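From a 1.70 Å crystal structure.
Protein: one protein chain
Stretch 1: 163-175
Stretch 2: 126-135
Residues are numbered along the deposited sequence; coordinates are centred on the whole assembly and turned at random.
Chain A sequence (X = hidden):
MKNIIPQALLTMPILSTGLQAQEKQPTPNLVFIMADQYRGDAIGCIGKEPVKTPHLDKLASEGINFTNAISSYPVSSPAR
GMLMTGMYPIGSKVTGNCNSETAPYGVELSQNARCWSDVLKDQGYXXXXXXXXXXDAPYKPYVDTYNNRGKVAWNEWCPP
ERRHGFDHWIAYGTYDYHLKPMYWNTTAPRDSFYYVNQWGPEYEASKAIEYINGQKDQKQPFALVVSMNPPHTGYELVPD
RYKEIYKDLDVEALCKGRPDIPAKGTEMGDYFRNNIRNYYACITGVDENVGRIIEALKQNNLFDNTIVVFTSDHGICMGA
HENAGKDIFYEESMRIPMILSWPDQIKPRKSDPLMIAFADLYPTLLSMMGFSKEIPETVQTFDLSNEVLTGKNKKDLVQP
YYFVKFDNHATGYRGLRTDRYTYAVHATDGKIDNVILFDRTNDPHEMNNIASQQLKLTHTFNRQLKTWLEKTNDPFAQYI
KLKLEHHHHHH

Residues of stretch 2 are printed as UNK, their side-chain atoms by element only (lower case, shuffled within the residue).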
# COMPACT_ATOMS: atom_id res chain seq x y z
N ARG A 163 -19.61 25.20 -1.80
CA ARG A 163 -19.09 24.89 -3.13
C ARG A 163 -18.71 26.10 -3.98
O ARG A 163 -18.28 25.95 -5.12
CB ARG A 163 -20.09 24.01 -3.88
CG ARG A 163 -20.25 22.65 -3.24
CD ARG A 163 -21.29 21.77 -3.92
NE ARG A 163 -21.52 20.57 -3.13
CZ ARG A 163 -22.46 19.67 -3.37
NH1 ARG A 163 -23.29 19.82 -4.40
NH2 ARG A 163 -22.60 18.64 -2.56
N HIS A 164 -18.88 27.29 -3.42
CA HIS A 164 -18.52 28.52 -4.09
C HIS A 164 -18.97 28.66 -5.55
O HIS A 164 -18.19 29.05 -6.42
CB HIS A 164 -17.01 28.73 -3.97
CG HIS A 164 -16.57 28.95 -2.56
ND1 HIS A 164 -16.53 30.20 -1.98
CD2 HIS A 164 -16.24 28.07 -1.58
CE1 HIS A 164 -16.21 30.09 -0.70
NE2 HIS A 164 -16.02 28.80 -0.44
N GLY A 165 -20.23 28.34 -5.82
CA GLY A 165 -20.75 28.49 -7.16
C GLY A 165 -20.72 27.29 -8.09
O GLY A 165 -21.35 27.31 -9.14
N PHE A 166 -19.99 26.24 -7.72
CA PHE A 166 -19.91 25.05 -8.56
C PHE A 166 -21.20 24.25 -8.43
O PHE A 166 -21.31 23.38 -7.56
CB PHE A 166 -18.70 24.20 -8.16
CG PHE A 166 -17.38 24.78 -8.59
CD1 PHE A 166 -17.04 24.86 -9.94
CD2 PHE A 166 -16.46 25.24 -7.65
CE1 PHE A 166 -15.81 25.39 -10.35
CE2 PHE A 166 -15.22 25.76 -8.04
CZ PHE A 166 -14.90 25.84 -9.40
N ASP A 167 -22.16 24.54 -9.30
CA ASP A 167 -23.46 23.88 -9.28
C ASP A 167 -23.43 22.40 -9.67
O ASP A 167 -24.10 21.58 -9.04
CB ASP A 167 -24.45 24.64 -10.17
CG ASP A 167 -24.76 26.03 -9.64
OD1 ASP A 167 -25.00 26.15 -8.42
OD2 ASP A 167 -24.78 26.99 -10.43
N HIS A 168 -22.67 22.07 -10.71
CA HIS A 168 -22.53 20.67 -11.11
C HIS A 168 -21.37 20.15 -10.27
O HIS A 168 -20.25 20.66 -10.38
CB HIS A 168 -22.20 20.56 -12.60
CG HIS A 168 -22.06 19.15 -13.08
ND1 HIS A 168 -23.12 18.27 -13.12
CD2 HIS A 168 -20.99 18.46 -13.53
CE1 HIS A 168 -22.71 17.10 -13.57
NE2 HIS A 168 -21.41 17.19 -13.83
N TRP A 169 -21.63 19.14 -9.46
CA TRP A 169 -20.63 18.62 -8.53
C TRP A 169 -20.49 17.10 -8.52
O TRP A 169 -21.45 16.39 -8.23
CB TRP A 169 -20.99 19.14 -7.13
CG TRP A 169 -19.97 18.95 -6.04
CD1 TRP A 169 -19.93 17.95 -5.11
CD2 TRP A 169 -18.90 19.85 -5.72
NE1 TRP A 169 -18.90 18.18 -4.22
CE2 TRP A 169 -18.25 19.33 -4.58
CE3 TRP A 169 -18.42 21.04 -6.29
CZ2 TRP A 169 -17.15 19.96 -3.99
CZ3 TRP A 169 -17.33 21.66 -5.71
CH2 TRP A 169 -16.70 21.13 -4.57
N ILE A 170 -19.30 16.62 -8.84
CA ILE A 170 -18.98 15.20 -8.81
C ILE A 170 -17.57 15.22 -8.24
O ILE A 170 -16.58 15.18 -8.98
CB ILE A 170 -18.95 14.58 -10.22
CG1 ILE A 170 -20.32 14.76 -10.88
CG2 ILE A 170 -18.60 13.10 -10.13
CD1 ILE A 170 -20.37 14.36 -12.34
N ALA A 171 -17.48 15.29 -6.92
CA ALA A 171 -16.19 15.41 -6.28
C ALA A 171 -16.09 14.76 -4.91
O ALA A 171 -17.04 14.17 -4.40
CB ALA A 171 -15.86 16.89 -6.16
N TYR A 172 -14.90 14.88 -4.33
CA TYR A 172 -14.61 14.34 -3.01
C TYR A 172 -13.55 15.22 -2.32
O TYR A 172 -13.03 16.16 -2.93
CB TYR A 172 -14.10 12.90 -3.13
CG TYR A 172 -12.87 12.74 -3.99
CD1 TYR A 172 -12.96 12.69 -5.38
CD2 TYR A 172 -11.60 12.67 -3.41
CE1 TYR A 172 -11.81 12.55 -6.17
CE2 TYR A 172 -10.46 12.53 -4.18
CZ TYR A 172 -10.57 12.47 -5.57
OH TYR A 172 -9.44 12.33 -6.33
N GLY A 173 -13.26 14.93 -1.05
CA GLY A 173 -12.26 15.70 -0.32
C GLY A 173 -10.90 15.23 -0.80
O GLY A 173 -10.22 15.93 -1.54
N THR A 174 -10.50 14.05 -0.34
CA THR A 174 -9.25 13.43 -0.78
C THR A 174 -9.43 11.93 -0.57
O THR A 174 -10.13 11.50 0.34
CB THR A 174 -7.99 13.99 -0.05
OG1 THR A 174 -6.82 13.60 -0.79
CG2 THR A 174 -7.90 13.48 1.37
N TYR A 175 -8.81 11.14 -1.45
CA TYR A 175 -8.94 9.68 -1.43
C TYR A 175 -7.95 9.22 -2.49
O TYR A 175 -8.01 9.68 -3.64
CB TYR A 175 -10.36 9.31 -1.83
CG TYR A 175 -10.66 7.83 -1.94
CD1 TYR A 175 -11.18 7.12 -0.85
CD2 TYR A 175 -10.48 7.16 -3.14
CE1 TYR A 175 -11.52 5.77 -0.98
CE2 TYR A 175 -10.81 5.82 -3.27
CZ TYR A 175 -11.33 5.14 -2.20
OH TYR A 175 -11.69 3.82 -2.36
N UNK A 126 -22.11 28.74 -16.43
CA UNK A 126 -22.60 27.43 -16.02
C UNK A 126 -21.34 26.87 -15.35
O UNK A 126 -20.28 26.85 -15.97
o UNK A 126 -24.54 25.24 -16.09
n UNK A 126 -25.10 25.96 -18.15
c UNK A 126 -24.27 25.87 -17.11
c UNK A 126 -22.95 26.60 -17.25
N UNK A 127 -21.46 26.43 -14.09
CA UNK A 127 -20.29 25.95 -13.34
C UNK A 127 -20.25 24.45 -13.02
O UNK A 127 -21.26 23.87 -12.63
c UNK A 127 -17.36 28.58 -11.81
c UNK A 127 -20.27 28.23 -12.16
se UNK A 127 -18.77 29.00 -13.08
c UNK A 127 -20.18 26.72 -12.03
N UNK A 128 -19.06 23.86 -13.13
CA UNK A 128 -18.91 22.45 -12.83
C UNK A 128 -17.55 22.11 -12.23
O UNK A 128 -16.53 22.69 -12.60
N UNK A 129 -17.52 21.17 -11.29
CA UNK A 129 -16.28 20.75 -10.65
C UNK A 129 -16.29 19.22 -10.53
O UNK A 129 -17.21 18.64 -9.97
o UNK A 129 -10.87 20.89 -7.14
c UNK A 129 -14.30 20.02 -8.15
c UNK A 129 -12.59 22.21 -8.12
c UNK A 129 -13.89 22.33 -8.63
c UNK A 129 -12.15 20.99 -7.63
c UNK A 129 -16.15 21.36 -9.25
c UNK A 129 -12.99 19.89 -7.64
c UNK A 129 -14.76 21.23 -8.65
N UNK A 130 -15.26 18.58 -11.08
CA UNK A 130 -15.16 17.13 -11.03
C UNK A 130 -13.80 16.75 -10.46
O UNK A 130 -12.77 17.22 -10.94
c UNK A 130 -16.69 16.59 -14.57
c UNK A 130 -16.60 16.94 -13.10
c UNK A 130 -15.17 15.01 -12.39
c UNK A 130 -15.27 16.52 -12.46
N UNK A 131 -13.78 15.91 -9.43
CA UNK A 131 -12.51 15.49 -8.87
C UNK A 131 -12.22 15.86 -7.44
O UNK A 131 -13.13 16.08 -6.64
N UNK A 132 -10.93 15.94 -7.12
CA UNK A 132 -10.45 16.26 -5.78
C UNK A 132 -10.58 17.74 -5.43
O UNK A 132 -10.13 18.60 -6.19
c UNK A 132 -8.98 15.82 -5.68
c UNK A 132 -8.32 16.11 -4.35
c UNK A 132 -6.87 15.65 -4.37
c UNK A 132 -6.15 16.06 -3.09
n UNK A 132 -4.71 15.68 -3.14
N UNK A 133 -11.19 18.01 -4.28
CA UNK A 133 -11.41 19.38 -3.79
C UNK A 133 -10.40 19.69 -2.67
O UNK A 133 -9.68 20.69 -2.72
n UNK A 133 -14.07 22.30 -1.20
c UNK A 133 -13.83 22.98 -2.37
c UNK A 133 -13.72 20.98 -1.38
c UNK A 133 -12.99 22.51 -4.59
c UNK A 133 -13.70 24.75 -3.95
c UNK A 133 -14.03 24.34 -2.68
c UNK A 133 -13.26 20.78 -2.65
c UNK A 133 -13.18 23.86 -4.90
c UNK A 133 -13.32 22.06 -3.30
c UNK A 133 -12.85 19.47 -3.26
N UNK A 134 -10.38 18.81 -1.67
CA UNK A 134 -9.49 18.89 -0.52
C UNK A 134 -9.40 20.27 0.14
O UNK A 134 -8.30 20.75 0.44
n UNK A 134 -5.91 17.70 0.19
c UNK A 134 -5.47 17.28 1.36
n UNK A 134 -6.49 17.23 2.20
c UNK A 134 -7.62 17.64 1.54
c UNK A 134 -7.27 17.94 0.27
c UNK A 134 -8.07 18.43 -0.90
N UNK A 135 -10.54 20.91 0.37
CA UNK A 135 -10.55 22.22 1.01
C UNK A 135 -11.53 22.31 2.18
O UNK A 135 -11.83 23.40 2.66
c UNK A 135 -10.11 24.54 -2.08
c UNK A 135 -8.61 24.44 -0.06
c UNK A 135 -10.84 23.31 -0.02
c UNK A 135 -9.64 23.69 -0.90
O HOH W 1 -23.73 26.64 -12.73
O HOH W 2 -4.50 12.97 -3.27

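Position 126 carries two carbons, the second bearing one oxygen and one nitrogen. A carboxamide this short is Asn126, and it makes no contact with stretch 1.

Position 127 has an unbranched chain of two carbons, a selenium and a last carbon. Its CB lies 3.2 Å from Gly165 O, and its terminal carbon is 3.8 Å from Phe166 CE1. This is Met127, present as selenomethionine. Its backbone O accepts from His168 N at 3.0 Å, the first rung of a parallel ladder, while a water accepts from its N and donates to Asp167 OD2.

Position 128 has no side-chain atoms, and its CA sits 3.3 Å from His168 O in a CA-H...O contact. It is Gly128, where an ideal CB would stand 3.6 Å from His168 CB.

Position 129 shows one carbon and then a ring of six carbons bearing an oxygen. Its CB packs over the face of the Phe166 ring, 4.0 Å from the centroid, and 3.7 Å from Trp169 CE3. This is Tyr129. The edge of its own ring points toward the Phe166 face, and the Trp169 ring lies near parallel to it but slid apart. The backbone bonds both ways: Tyr129 N to His168 O at 2.9 Å, and Ile170 N to Tyr129 O at 3.1 Å.

Position 130 has four carbons, forked at the first, with one arm two carbons long. A side-chain carbon lies 4.4 Å from Ile170 CB. This is Ile130, paired with its like across the strands.

Position 131 again has no side-chain atoms, and its N donates to Ile170 O at 2.9 Å as the chain turns a corner. Its phi/psi of 118/-155 would jam a CB against the preceding carbonyl O, so the backbone alone calls for Gly131.

Position 132 has four carbons in a row ending in nitrogen, all extended. Its CA sits over the face of the Tyr172 ring, 4.0 Å from the centroid. This is Lys132. The chain then runs past Thr174, with Lys132 CE 3.4 Å from Thr174 OG1. Lys132 O accepts a hydrogen bond from Tyr129 OH at 2.6 Å.

Position 133 has one carbon and then fused five- and six-membered rings holding eight carbons and one nitrogen. The edge of Trp169 meets the face of these rings, identifying Trp133. Trp169 CH2 lies 3.7 Å from Trp133 CD2, and Trp133 N donates to Tyr172 O at 2.9 Å.

Position 134 has one carbon and a five-membered ring of three carbons and two nitrogens. Thr174 CB stands over that ring, 4.0 Å from its centroid. This is His134, and His134 N makes a weak bond to Gly173 O at 2.9 Å.

Position 135 has four carbons, forked at the second: Leu135, beyond reach of stretch 1.

The contact is a parallel pairing whose backbone bonds set the register. Phe166, Trp169, Tyr129 and Trp133 form an aromatic cluster alongside, while the isoleucine pair occupies the other face. Past the corner, backbone bonding continues as Lys132 and His134 pack against Tyr172 and Thr174.

Stretch 2 (126-135) NMGYIGKWHL
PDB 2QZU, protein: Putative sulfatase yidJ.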